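Local coordinates for protein Cyp101j2 (PDB 5KYO) that is a bacterial cytochrome P450 monooxygenase that probably uses its haem iron to hydroxylate the monoterpene 1,8-cineole, at residues R101-T106 against S124-E129; H105-P110 against S319-L324. All coordinates share one frame; numbering follows the deposited sequence.

Contact 1 (R101-T106 against S124-E129); sequences RFSNHT and SLDPPE
A single carboxylate, that of Asp126, straddles the corner where residues 101-106 leave their strand, gripping a side-chain hydroxyl with one oxygen and a backbone N-H with the other. This fork belongs to the propionate end of a cytochrome P450 haem pocket: Asn104, whose N-H is taken, donates through ND2 to a haem propionate oxygen. Asp126 OD2 receives the hydroxyl of Ser103 at 2.5 Å from OG, a short bond, while OD1 lies 2.8 Å from Asn104 N in a nearly straight bond, 166° at the hydrogen. Both use syn lone pairs, so the two donors reach the mouth of the carboxylate together and fix its rotation. Ser103 OG can serve here because it stands opposite its own backbone N (chi1 171°), and there it also accepts from His105 N, closing an ST turn. Two bonds thus hold one hydroxyl. The amide of Asn104 and the carboxylate are steeply turned, 78° between planes, and a water lies within hydrogen-bonding distance of both Asn104 OD1 and Asp126 OD1. Such a wrap of donors would be expected to favour the ionised form of Asp126. Farther along, the backbones close in around His105 and Ser124, where Ser124 CA directs its hydrogen at the carbonyl of Asn104, CA to O 3.2 Å.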
loop_
_atom_site.group_PDB
_atom_site.type_symbol
_atom_site.label_atom_id
_atom_site.label_comp_id
_atom_site.label_asym_id
_atom_site.label_seq_id
_atom_site.Cartn_x
_atom_site.Cartn_y
_atom_site.Cartn_z
ATOM N N ARG A 101 -1.899 -19.422 -12.623
ATOM C CA ARG A 101 -0.899 -19.087 -13.630
ATOM C C ARG A 101 0.150 -18.094 -13.127
ATOM O O ARG A 101 1.316 -18.166 -13.515
ATOM C CB ARG A 101 -1.580 -18.530 -14.886
ATOM C CG ARG A 101 -2.629 -19.467 -15.485
ATOM C CD ARG A 101 -3.103 -18.980 -16.853
ATOM N NE ARG A 101 -4.017 -17.841 -16.768
ATOM C CZ ARG A 101 -4.380 -17.100 -17.811
ATOM N NH1 ARG A 101 -3.899 -17.379 -19.017
ATOM N NH2 ARG A 101 -5.216 -16.080 -17.654
ATOM N N PHE A 102 -0.264 -17.174 -12.259
ATOM C CA PHE A 102 0.629 -16.128 -11.771
ATOM C C PHE A 102 0.720 -16.183 -10.250
ATOM O O PHE A 102 -0.274 -15.985 -9.552
ATOM C CB PHE A 102 0.143 -14.755 -12.248
ATOM C CG PHE A 102 -0.021 -14.669 -13.739
ATOM C CD1 PHE A 102 1.047 -14.327 -14.549
ATOM C CD2 PHE A 102 -1.244 -14.963 -14.336
ATOM C CE1 PHE A 102 0.897 -14.266 -15.928
ATOM C CE2 PHE A 102 -1.395 -14.901 -15.715
ATOM C CZ PHE A 102 -0.329 -14.553 -16.504
ATOM N N SER A 103 1.918 -16.483 -9.755
ATOM C CA SER A 103 2.123 -16.859 -8.360
ATOM C C SER A 103 2.683 -15.734 -7.484
ATOM O O SER A 103 3.485 -14.915 -7.945
ATOM C CB SER A 103 3.064 -18.068 -8.304
ATOM O OG SER A 103 3.480 -18.363 -6.980
ATOM N N ASN A 104 2.268 -15.706 -6.218
ATOM C CA ASN A 104 2.815 -14.754 -5.248
ATOM C C ASN A 104 4.180 -15.206 -4.709
ATOM O O ASN A 104 4.642 -14.710 -3.678
ATOM C CB ASN A 104 1.845 -14.543 -4.069
ATOM C CG ASN A 104 0.733 -13.547 -4.382
ATOM O OD1 ASN A 104 -0.092 -13.784 -5.261
ATOM N ND2 ASN A 104 0.690 -12.436 -3.636
ATOM N N HIS A 105 4.825 -16.142 -5.402
ATOM C CA HIS A 105 6.105 -16.681 -4.935
ATOM C C HIS A 105 7.191 -15.611 -4.974
ATOM O O HIS A 105 8.021 -15.536 -4.064
ATOM C CB HIS A 105 6.512 -17.910 -5.753
ATOM C CG HIS A 105 7.767 -18.568 -5.266
ATOM N ND1 HIS A 105 8.948 -18.534 -5.979
ATOM C CD2 HIS A 105 8.029 -19.264 -4.134
ATOM C CE1 HIS A 105 9.881 -19.187 -5.307
ATOM N NE2 HIS A 105 9.350 -19.633 -4.183
ATOM N N THR A 106 7.158 -14.764 -6.006
ATOM C CA THR A 106 7.934 -13.528 -6.030
ATOM C C THR A 106 6.993 -12.400 -6.430
ATOM O O THR A 106 6.179 -12.569 -7.333
ATOM C CB THR A 106 9.127 -13.572 -7.016
ATOM O OG1 THR A 106 8.644 -13.703 -8.355
ATOM C CG2 THR A 106 10.026 -14.735 -6.723
ATOM N N SER A 124 3.837 -15.163 0.499
ATOM C CA SER A 124 4.406 -15.811 -0.669
ATOM C C SER A 124 3.597 -17.035 -1.096
ATOM O O SER A 124 3.836 -17.592 -2.153
ATOM C CB SER A 124 5.855 -16.209 -0.386
ATOM O OG SER A 124 5.920 -16.992 0.791
ATOM N N LEU A 125 2.636 -17.442 -0.269
ATOM C CA LEU A 125 1.823 -18.617 -0.576
ATOM C C LEU A 125 0.759 -18.342 -1.639
ATOM O O LEU A 125 0.277 -17.214 -1.775
ATOM C CB LEU A 125 1.148 -19.141 0.694
ATOM C CG LEU A 125 2.039 -19.617 1.844
ATOM C CD1 LEU A 125 1.182 -20.271 2.913
ATOM C CD2 LEU A 125 3.118 -20.569 1.352
ATOM N N ASP A 126 0.410 -19.383 -2.391
ATOM C CA ASP A 126 -0.732 -19.359 -3.304
ATOM C C ASP A 126 -1.820 -20.216 -2.705
ATOM O O ASP A 126 -1.532 -21.078 -1.858
ATOM C CB ASP A 126 -0.378 -19.916 -4.694
ATOM C CG ASP A 126 0.669 -19.104 -5.414
ATOM O OD1 ASP A 126 0.592 -17.853 -5.388
ATOM O OD2 ASP A 126 1.578 -19.727 -6.015
ATOM N N PRO A 127 -3.073 -20.021 -3.141
ATOM C CA PRO A 127 -4.052 -21.050 -2.782
ATOM C C PRO A 127 -3.662 -22.378 -3.441
ATOM O O PRO A 127 -3.033 -22.362 -4.500
ATOM C CB PRO A 127 -5.370 -20.505 -3.341
ATOM C CG PRO A 127 -5.152 -19.025 -3.472
ATOM C CD PRO A 127 -3.694 -18.873 -3.822
ATOM N N PRO A 128 -4.028 -23.515 -2.835
ATOM C CA PRO A 128 -4.844 -23.645 -1.625
ATOM C C PRO A 128 -4.132 -23.329 -0.302
ATOM O O PRO A 128 -4.838 -23.087 0.673
ATOM C CB PRO A 128 -5.275 -25.115 -1.661
ATOM C CG PRO A 128 -4.202 -25.807 -2.432
ATOM C CD PRO A 128 -3.730 -24.821 -3.452
ATOM N N GLU A 129 -2.799 -23.309 -0.266
ATOM C CA GLU A 129 -2.056 -23.181 0.995
ATOM C C GLU A 129 -2.259 -21.830 1.676
ATOM O O GLU A 129 -2.157 -21.707 2.900
ATOM C CB GLU A 129 -0.559 -23.402 0.762
ATOM C CG GLU A 129 -0.156 -24.842 0.475
ATOM C CD GLU A 129 -0.229 -25.195 -1.001
ATOM O OE1 GLU A 129 -0.349 -24.270 -1.832
ATOM O OE2 GLU A 129 -0.157 -26.399 -1.332
HETATM O O HOH W 1 -1.757 -16.300 -4.976
#

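Contact 2 (H105-P110 against S319-L324); sequences HTVLVP and SAREVL. With HEM (protoporphyrin IX containing Fe), chain G.
His105 and Glu322 run side by side and meet in a His-carboxylate hydrogen bond, at the outer end of a contact that lays a loop of the cytochrome P450 fold along strand 318-323. His105 ND1 stands 2.8 Å from Glu322 OE1. The acceptor lies in the ring plane, yet the ring comes to the syn side of the carboxylate from 32° outside its plane, so the two flat groups are twisted against each other. Glu322 reaches this point fully extended, with CG turned away from its backbone N (chi1 177°), and its other oxygen, OE2, forms a salt bridge with Lys111; the acid therefore has a basic partner on each oxygen. Across this arm lies Thr106, though the exact position of its side chain is less certain.

Toward the haem, Val107 rests over the strand. Its CG1 methyl lies beside the carbonyl of Ala320, and Val107 O receives a weak, bent bond from Ala320 N. The Val107 and Arg321 side chains lie side by side, and the arginine bends at its second torsion, turning back toward the start of the strand. Ser319 OG, Ala320 O and HEM O1A all lie near the guanidinium plane, at its edge: NH1 donates to Ser319 OG at 3.0 Å and to Ala320 O at 2.7 Å, although the latter donor sits above the carbonyl plane, and NH2 serves the haem propionate. Met96 O is a further acceptor for NH2. Ser319 both lines the haem pocket and, with second-shell Ala320, helps orient the arginine, whose positive charge probably offsets that of the propionate. The haem bond is almost linear, 173° at the hydrogen, with Arg321 NH2 2.9 Å from HEM O1A.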
loop_
_atom_site.group_PDB
_atom_site.type_symbol
_atom_site.label_atom_id
_atom_site.label_comp_id
_atom_site.label_asym_id
_atom_site.label_seq_id
_atom_site.Cartn_x
_atom_site.Cartn_y
_atom_site.Cartn_z
ATOM N N HIS A 105 4.825 -16.142 -5.402
ATOM C CA HIS A 105 6.105 -16.681 -4.935
ATOM C C HIS A 105 7.191 -15.611 -4.974
ATOM O O HIS A 105 8.021 -15.536 -4.064
ATOM C CB HIS A 105 6.512 -17.910 -5.753
ATOM C CG HIS A 105 7.767 -18.568 -5.266
ATOM N ND1 HIS A 105 8.948 -18.534 -5.979
ATOM C CD2 HIS A 105 8.029 -19.264 -4.134
ATOM C CE1 HIS A 105 9.881 -19.187 -5.307
ATOM N NE2 HIS A 105 9.350 -19.633 -4.183
ATOM N N THR A 106 7.158 -14.764 -6.006
ATOM C CA THR A 106 7.934 -13.528 -6.030
ATOM C C THR A 106 6.993 -12.400 -6.430
ATOM O O THR A 106 6.179 -12.569 -7.333
ATOM C CB THR A 106 9.127 -13.572 -7.016
ATOM O OG1 THR A 106 8.644 -13.703 -8.355
ATOM C CG2 THR A 106 10.026 -14.735 -6.723
ATOM N N VAL A 107 7.073 -11.273 -5.729
ATOM C CA VAL A 107 6.190 -10.139 -5.997
ATOM C C VAL A 107 6.963 -8.854 -6.164
ATOM O O VAL A 107 6.372 -7.806 -6.377
ATOM C CB VAL A 107 5.131 -9.913 -4.870
ATOM C CG1 VAL A 107 4.183 -11.084 -4.774
ATOM C CG2 VAL A 107 5.795 -9.611 -3.534
ATOM N N LEU A 108 8.283 -8.944 -6.062
ATOM C CA LEU A 108 9.149 -7.780 -6.121
ATOM C C LEU A 108 10.176 -7.949 -7.233
ATOM O O LEU A 108 10.635 -9.069 -7.506
ATOM C CB LEU A 108 9.850 -7.559 -4.771
ATOM C CG LEU A 108 8.948 -7.208 -3.586
ATOM C CD1 LEU A 108 9.779 -6.769 -2.377
ATOM C CD2 LEU A 108 7.941 -6.118 -3.966
ATOM N N VAL A 109 10.519 -6.840 -7.881
ATOM C CA VAL A 109 11.598 -6.826 -8.873
ATOM C C VAL A 109 12.779 -6.005 -8.354
ATOM O O VAL A 109 12.585 -5.040 -7.616
ATOM C CB VAL A 109 11.127 -6.259 -10.228
ATOM C CG1 VAL A 109 10.003 -7.114 -10.803
ATOM C CG2 VAL A 109 10.680 -4.830 -10.069
ATOM N N PRO A 110 14.017 -6.402 -8.700
ATOM C CA PRO A 110 14.409 -7.575 -9.494
ATOM C C PRO A 110 14.171 -8.885 -8.755
ATOM O O PRO A 110 14.320 -8.931 -7.525
ATOM C CB PRO A 110 15.913 -7.361 -9.722
ATOM C CG PRO A 110 16.164 -5.927 -9.406
ATOM C CD PRO A 110 15.189 -5.590 -8.332
ATOM N N SER A 319 2.275 -4.466 -7.442
ATOM C CA SER A 319 2.733 -5.780 -7.035
ATOM C C SER A 319 3.008 -6.575 -8.308
ATOM O O SER A 319 2.561 -6.183 -9.397
ATOM C CB SER A 319 1.683 -6.450 -6.132
ATOM O OG SER A 319 2.032 -7.769 -5.790
ATOM N N ALA A 320 3.758 -7.665 -8.187
ATOM C CA ALA A 320 4.102 -8.473 -9.353
ATOM C C ALA A 320 3.776 -9.930 -9.077
ATOM O O ALA A 320 3.332 -10.263 -7.980
ATOM C CB ALA A 320 5.565 -8.301 -9.708
ATOM N N ARG A 321 3.971 -10.785 -10.080
ATOM C CA ARG A 321 3.733 -12.223 -9.948
ATOM C C ARG A 321 4.798 -13.026 -10.714
ATOM O O ARG A 321 5.352 -12.560 -11.708
ATOM C CB ARG A 321 2.337 -12.600 -10.460
ATOM C CG ARG A 321 1.154 -11.994 -9.689
ATOM C CD ARG A 321 0.902 -12.693 -8.370
ATOM N NE ARG A 321 -0.247 -12.120 -7.673
ATOM C CZ ARG A 321 -0.194 -11.018 -6.927
ATOM N NH1 ARG A 321 0.953 -10.369 -6.775
ATOM N NH2 ARG A 321 -1.282 -10.570 -6.329
ATOM N N GLU A 322 5.094 -14.226 -10.227
ATOM C CA GLU A 322 6.040 -15.102 -10.904
ATOM C C GLU A 322 5.322 -16.131 -11.762
ATOM O O GLU A 322 4.346 -16.738 -11.353
ATOM C CB GLU A 322 6.941 -15.815 -9.886
ATOM C CG GLU A 322 7.913 -16.798 -10.508
ATOM C CD GLU A 322 8.890 -17.377 -9.503
ATOM O OE1 GLU A 322 8.795 -17.037 -8.309
ATOM O OE2 GLU A 322 9.764 -18.166 -9.915
ATOM N N VAL A 323 5.831 -16.343 -12.963
ATOM C CA VAL A 323 5.323 -17.406 -13.805
ATOM C C VAL A 323 6.007 -18.713 -13.403
ATOM O O VAL A 323 7.237 -18.777 -13.330
ATOM C CB VAL A 323 5.566 -17.092 -15.273
ATOM C CG1 VAL A 323 5.116 -18.233 -16.139
ATOM C CG2 VAL A 323 4.818 -15.806 -15.665
ATOM N N LEU A 324 5.219 -19.741 -13.107
ATOM C CA LEU A 324 5.798 -20.996 -12.648
ATOM C C LEU A 324 5.991 -21.990 -13.796
ATOM O O LEU A 324 6.895 -22.826 -13.748
ATOM C CB LEU A 324 4.932 -21.619 -11.550
ATOM C CG LEU A 324 4.482 -20.708 -10.403
ATOM C CD1 LEU A 324 3.802 -21.537 -9.325
ATOM C CD2 LEU A 324 5.653 -19.916 -9.837
HETATM C CHA HEM G . -2.081 -6.649 0.800
HETATM C CHB HEM G . -2.689 -2.042 -0.609
HETATM C CHC HEM G . -3.190 -0.718 4.069
HETATM C CHD HEM G . -1.647 -5.084 5.431
HETATM C C1A HEM G . -2.265 -5.557 -0.014
HETATM C C2A HEM G . -2.346 -5.549 -1.470
HETATM C C3A HEM G . -2.499 -4.262 -1.853
HETATM C C4A HEM G . -2.536 -3.422 -0.665
HETATM C CMA HEM G . -2.650 -3.765 -3.312
HETATM C CAA HEM G . -2.275 -6.764 -2.438
HETATM C CBA HEM G . -0.842 -7.212 -2.711
HETATM C CGA HEM G . -0.825 -8.319 -3.738
HETATM O O1A HEM G . -1.271 -8.088 -4.898
HETATM O O2A HEM G . -0.356 -9.442 -3.416
HETATM C C1B HEM G . -2.931 -1.296 0.539
HETATM C C2B HEM G . -3.334 0.107 0.590
HETATM C C3B HEM G . -3.460 0.465 1.885
HETATM C C4B HEM G . -3.149 -0.691 2.688
HETATM C CMB HEM G . -3.571 1.030 -0.634
HETATM C CAB HEM G . -3.869 1.825 2.524
HETATM C CBB HEM G . -4.294 2.909 1.868
HETATM C C1C HEM G . -2.849 -1.797 4.845
HETATM C C2C HEM G . -2.927 -1.862 6.292
HETATM C C3C HEM G . -2.485 -3.072 6.666
HETATM C C4C HEM G . -2.139 -3.808 5.464
HETATM C CMC HEM G . -3.414 -0.687 7.166
HETATM C CAC HEM G . -2.344 -3.700 8.063
HETATM C CBC HEM G . -2.804 -3.175 9.200
HETATM C C1D HEM G . -1.581 -5.902 4.326
HETATM C C2D HEM G . -1.109 -7.277 4.322
HETATM C C3D HEM G . -1.271 -7.741 2.893
HETATM C C4D HEM G . -1.798 -6.626 2.151
HETATM C CMD HEM G . -0.573 -8.184 5.463
HETATM C CAD HEM G . -0.902 -9.141 2.356
HETATM C CBD HEM G . -2.154 -9.985 2.113
HETATM C CGD HEM G . -1.725 -11.343 1.588
HETATM O O1D HEM G . -2.183 -12.391 2.108
HETATM O O2D HEM G . -0.891 -11.361 0.646
HETATM N NA HEM G . -2.391 -4.243 0.433
HETATM N NB HEM G . -2.829 -1.734 1.843
HETATM N NC HEM G . -2.378 -2.999 4.372
HETATM N ND HEM G . -1.960 -5.562 3.035
HETATM FE FE HEM G . -2.556 -3.681 2.412
#

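After strands 74-77 and 83-86 the chain returns to the mixed sheet at edge strand 102-103 and leaves it through His105 and Thr106, which both contacts share. Contact 1 closes the shorter loop: after helix 111-118 the chain comes back, and 124-129 docks against the corner just past the strand, ahead of helix 131-140. Contact 2 closes a far longer one, holding 105-110 on strand 318-323 after more than 200 intervening residues, mostly helical. The two loops cross: contact 2 starts inside the first loop, which opens at 101, and ends far beyond it. Strand pairing joins them, with Ser103 O 2.9 Å from Glu322 N, and both reach the same haem propionate, at its two oxygens.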